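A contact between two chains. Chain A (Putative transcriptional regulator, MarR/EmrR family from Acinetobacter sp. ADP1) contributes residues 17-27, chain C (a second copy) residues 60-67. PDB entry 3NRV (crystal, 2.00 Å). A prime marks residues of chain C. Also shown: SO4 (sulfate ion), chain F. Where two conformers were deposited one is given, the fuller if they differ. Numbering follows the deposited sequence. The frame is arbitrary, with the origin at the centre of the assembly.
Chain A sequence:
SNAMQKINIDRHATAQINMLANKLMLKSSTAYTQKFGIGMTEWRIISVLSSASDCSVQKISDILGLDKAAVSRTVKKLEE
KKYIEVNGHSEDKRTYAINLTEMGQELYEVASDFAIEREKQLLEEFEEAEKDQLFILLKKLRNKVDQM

Chain A, residues 17-27: INMLANKLMLK
Chain C (60-67) ISDILGLD

The most unusual feature is a glycine that lets a helix end be pressed against the flank of another helix. Gly65′ follows helix 60-64′ and leaves helical geometry, with phi 83° and psi 0°. A CB here would point toward chain A. An ideal Gly65′ CB would sit 2.8 Å from Asn22 CB, a clash, and 3.0 Å from Met19 O, which is tight. At these backbone angles it would also be jammed against the carbonyl O of Leu64′, which by itself calls for glycine.

Chain A contributes helix 17-26, with phi/psi near -65/-42 through most of its length. Lys23 N donates to Met19 O at 2.8 Å. Both helices begin earlier in their chains. The N-to-C directions of the two axes differ by 104°, and the axes approach to 9.7 Å. In register, Met19 CA lies 5.1 Å from Leu64′ CA, and Asn22 CA lies 5.0 Å from Gly65′ CA. The stretches bury 337 Å² in total, and Gly65′ has the largest covered area.

Much of the contact is made to backbone carbonyls at the end of helix 60-64′. One direct hydrogen bond crosses: Lys23 NZ donates to Asp62′ O at 2.8 Å. The CA-to-CB bond of Lys23 points sideways, but its long chain brings the ammonium nearer. Its chi angles are -72° (m), -140°, 180° (t) and -101°. Water 1 extends this link. It accepts from Lys23 NZ at 2.7 Å and donates to Ser61′ O at 3.1 Å.

Met19 is selenomethionine, with chi1 t, chi2 -126° and chi3 p. Its CA-to-CB bond points sideways. It is buried, and its aliphatic Met19 CG packs 3.0 Å from Ile63′ O. Met19 CA makes a CA-H...O contact with Leu64′ O, at 3.3 Å and 153° at the hydrogen.

The CA-to-CB bond of Asn22 points toward chain C, with chi1 -68° (m) and chi2 151°. Asn22 CB lies 3.1 Å from Gly65′ O. Asn22 OD1 lies 3.1 Å from Leu64′ O, but both are acceptors and no hydrogen bond forms. That OD1 is satisfied elsewhere in the structure.

The CA-to-CB bond of Leu26 (p, p) also points toward chain C. Leu26 CD2 reaches 3.4 Å from Gly65′ O, but the residue is exposed and poorly ordered.

The CA-to-CB bond of Leu64′ (m, t) points away; its carbonyl O faces chain A. Leu66′ (m, t) is extended at -82/143. Its CA-to-CB bond points away, but its end comes nearer; Leu66′ CG is 3.9 Å from Asn22 OD1. Within chain C, Gly65′ N donates to Ser61′ O at 2.8 Å, and Ser61′ OG (t) to Leu66′ O at 2.6 Å.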

# COMPACT_ATOMS: atom_id res chain seq x y z
N ILE A 17 7.64 1.36 -0.75
CA ILE A 17 7.14 0.31 0.15
C ILE A 17 5.69 -0.06 -0.17
O ILE A 17 5.34 -1.24 -0.28
CB ILE A 17 7.26 0.78 1.63
CG1 ILE A 17 8.72 0.73 2.08
CG2 ILE A 17 6.38 -0.09 2.55
CD1 ILE A 17 9.01 1.64 3.28
N ASN A 18 4.84 0.95 -0.29
CA ASN A 18 3.42 0.71 -0.50
C ASN A 18 3.15 0.09 -1.88
O ASN A 18 2.31 -0.78 -2.02
CB ASN A 18 2.61 2.00 -0.26
CG ASN A 18 2.62 2.43 1.21
OD1 ASN A 18 2.83 1.61 2.11
ND2 ASN A 18 2.40 3.72 1.46
N MSE A 19 3.89 0.55 -2.88
CA MSE A 19 3.77 -0.00 -4.22
C MSE A 19 4.22 -1.48 -4.23
O MSE A 19 3.54 -2.35 -4.80
CB MSE A 19 4.63 0.84 -5.15
CG MSE A 19 4.47 0.58 -6.62
SE MSE A 19 6.24 0.22 -7.31
CE MSE A 19 6.16 -1.63 -6.80
N LEU A 20 5.35 -1.76 -3.59
CA LEU A 20 5.87 -3.11 -3.56
C LEU A 20 4.91 -4.07 -2.85
O LEU A 20 4.67 -5.18 -3.33
CB LEU A 20 7.27 -3.14 -2.95
CG LEU A 20 7.98 -4.48 -2.97
CD1 LEU A 20 8.07 -5.02 -4.41
CD2 LEU A 20 9.36 -4.32 -2.33
N ALA A 21 4.33 -3.65 -1.73
CA ALA A 21 3.36 -4.50 -1.06
C ALA A 21 2.15 -4.81 -1.96
O ALA A 21 1.64 -5.93 -1.95
CB ALA A 21 2.90 -3.89 0.26
N ASN A 22 1.70 -3.82 -2.73
CA ASN A 22 0.56 -4.01 -3.63
C ASN A 22 0.98 -4.95 -4.76
O ASN A 22 0.25 -5.86 -5.13
CB ASN A 22 0.13 -2.67 -4.26
CG ASN A 22 -0.50 -1.68 -3.25
OD1 ASN A 22 -0.41 -0.46 -3.43
ND2 ASN A 22 -1.16 -2.20 -2.20
N LYS A 23 2.17 -4.71 -5.32
CA LYS A 23 2.64 -5.47 -6.48
C LYS A 23 2.88 -6.91 -6.12
O LYS A 23 2.63 -7.80 -6.93
CB LYS A 23 3.88 -4.83 -7.11
CG LYS A 23 3.54 -3.54 -7.84
CD LYS A 23 4.27 -3.38 -9.14
CE LYS A 23 3.87 -2.07 -9.82
NZ LYS A 23 2.88 -2.26 -10.93
N LEU A 24 3.37 -7.15 -4.91
CA LEU A 24 3.53 -8.51 -4.43
C LEU A 24 2.15 -9.14 -4.29
O LEU A 24 1.99 -10.35 -4.46
CB LEU A 24 4.22 -8.53 -3.07
CG LEU A 24 5.73 -8.29 -3.03
CD1 LEU A 24 6.16 -7.95 -1.63
CD2 LEU A 24 6.45 -9.52 -3.54
N MSE A 25 1.14 -8.33 -3.99
CA MSE A 25 -0.18 -8.88 -3.74
C MSE A 25 -0.89 -9.34 -5.01
O MSE A 25 -1.47 -10.42 -5.04
CB MSE A 25 -1.05 -7.91 -2.93
CG MSE A 25 -0.84 -8.04 -1.43
SE MSE A 25 -1.50 -9.76 -0.79
CE MSE A 25 -2.85 -9.95 -2.09
N LEU A 26 -0.83 -8.53 -6.05
CA LEU A 26 -1.44 -8.93 -7.31
C LEU A 26 -0.61 -10.02 -8.00
O LEU A 26 -1.04 -10.61 -8.99
CB LEU A 26 -1.69 -7.73 -8.23
CG LEU A 26 -0.55 -6.77 -8.59
CD1 LEU A 26 0.37 -7.39 -9.63
CD2 LEU A 26 -1.10 -5.42 -9.05
N LYS A 27 0.57 -10.29 -7.44
CA LYS A 27 1.50 -11.28 -8.00
C LYS A 27 1.85 -11.01 -9.47
O LYS A 27 2.99 -10.65 -9.79
CB LYS A 27 0.95 -12.70 -7.84
CG LYS A 27 1.18 -13.30 -6.46
CD LYS A 27 0.27 -12.67 -5.42
CE LYS A 27 -1.07 -13.38 -5.36
NZ LYS A 27 -1.71 -13.53 -6.70
N ILE C 60 -1.83 5.04 -13.75
CA ILE C 60 -1.87 5.24 -12.29
C ILE C 60 -1.75 3.88 -11.58
O ILE C 60 -1.00 3.72 -10.62
CB ILE C 60 -3.15 6.02 -11.85
CG1 ILE C 60 -3.16 7.42 -12.47
CG2 ILE C 60 -3.26 6.10 -10.33
CD1 ILE C 60 -4.56 8.04 -12.48
N SER C 61 -2.48 2.89 -12.09
CA SER C 61 -2.40 1.53 -11.54
C SER C 61 -1.00 0.94 -11.65
O SER C 61 -0.49 0.31 -10.71
CB SER C 61 -3.43 0.62 -12.25
OG SER C 61 -3.32 -0.72 -11.81
N ASP C 62 -0.36 1.13 -12.80
CA ASP C 62 0.98 0.61 -13.02
C ASP C 62 1.94 1.21 -12.01
O ASP C 62 2.79 0.51 -11.45
CB ASP C 62 1.47 0.94 -14.43
CG ASP C 62 0.77 0.11 -15.50
OD1 ASP C 62 0.10 -0.88 -15.14
OD2 ASP C 62 0.90 0.46 -16.70
N ILE C 63 1.79 2.51 -11.77
CA ILE C 63 2.66 3.21 -10.83
C ILE C 63 2.43 2.80 -9.38
O ILE C 63 3.40 2.58 -8.64
CB ILE C 63 2.55 4.74 -10.98
CG1 ILE C 63 3.10 5.17 -12.35
CG2 ILE C 63 3.30 5.44 -9.86
CD1 ILE C 63 2.77 6.62 -12.75
N LEU C 64 1.17 2.70 -8.96
CA LEU C 64 0.86 2.48 -7.55
C LEU C 64 0.82 1.01 -7.13
O LEU C 64 1.01 0.69 -5.96
CB LEU C 64 -0.47 3.16 -7.18
CG LEU C 64 -0.51 4.69 -7.32
CD1 LEU C 64 -1.90 5.21 -6.90
CD2 LEU C 64 0.59 5.35 -6.49
N GLY C 65 0.53 0.12 -8.08
CA GLY C 65 0.28 -1.28 -7.75
C GLY C 65 -1.13 -1.59 -7.28
O GLY C 65 -1.44 -2.74 -6.95
N LEU C 66 -2.00 -0.58 -7.22
CA LEU C 66 -3.40 -0.85 -6.93
C LEU C 66 -4.04 -1.26 -8.23
O LEU C 66 -3.69 -0.70 -9.27
CB LEU C 66 -4.11 0.39 -6.39
CG LEU C 66 -3.80 0.82 -4.96
CD1 LEU C 66 -4.41 2.19 -4.67
CD2 LEU C 66 -4.31 -0.22 -3.98
N ASP C 67 -4.97 -2.20 -8.19
CA ASP C 67 -5.64 -2.62 -9.42
C ASP C 67 -6.49 -1.52 -10.03
O ASP C 67 -6.78 -0.53 -9.39
CB ASP C 67 -6.39 -3.97 -9.28
CG ASP C 67 -7.66 -3.89 -8.42
OD1 ASP C 67 -8.31 -2.83 -8.31
OD2 ASP C 67 -8.03 -4.96 -7.88
S SO4 F . -2.39 -16.74 -5.27
O1 SO4 F . -3.62 -17.10 -5.98
O2 SO4 F . -1.81 -17.90 -4.61
O3 SO4 F . -1.42 -16.20 -6.22
O4 SO4 F . -2.71 -15.73 -4.26
O HOH W 1 0.17 -2.70 -10.91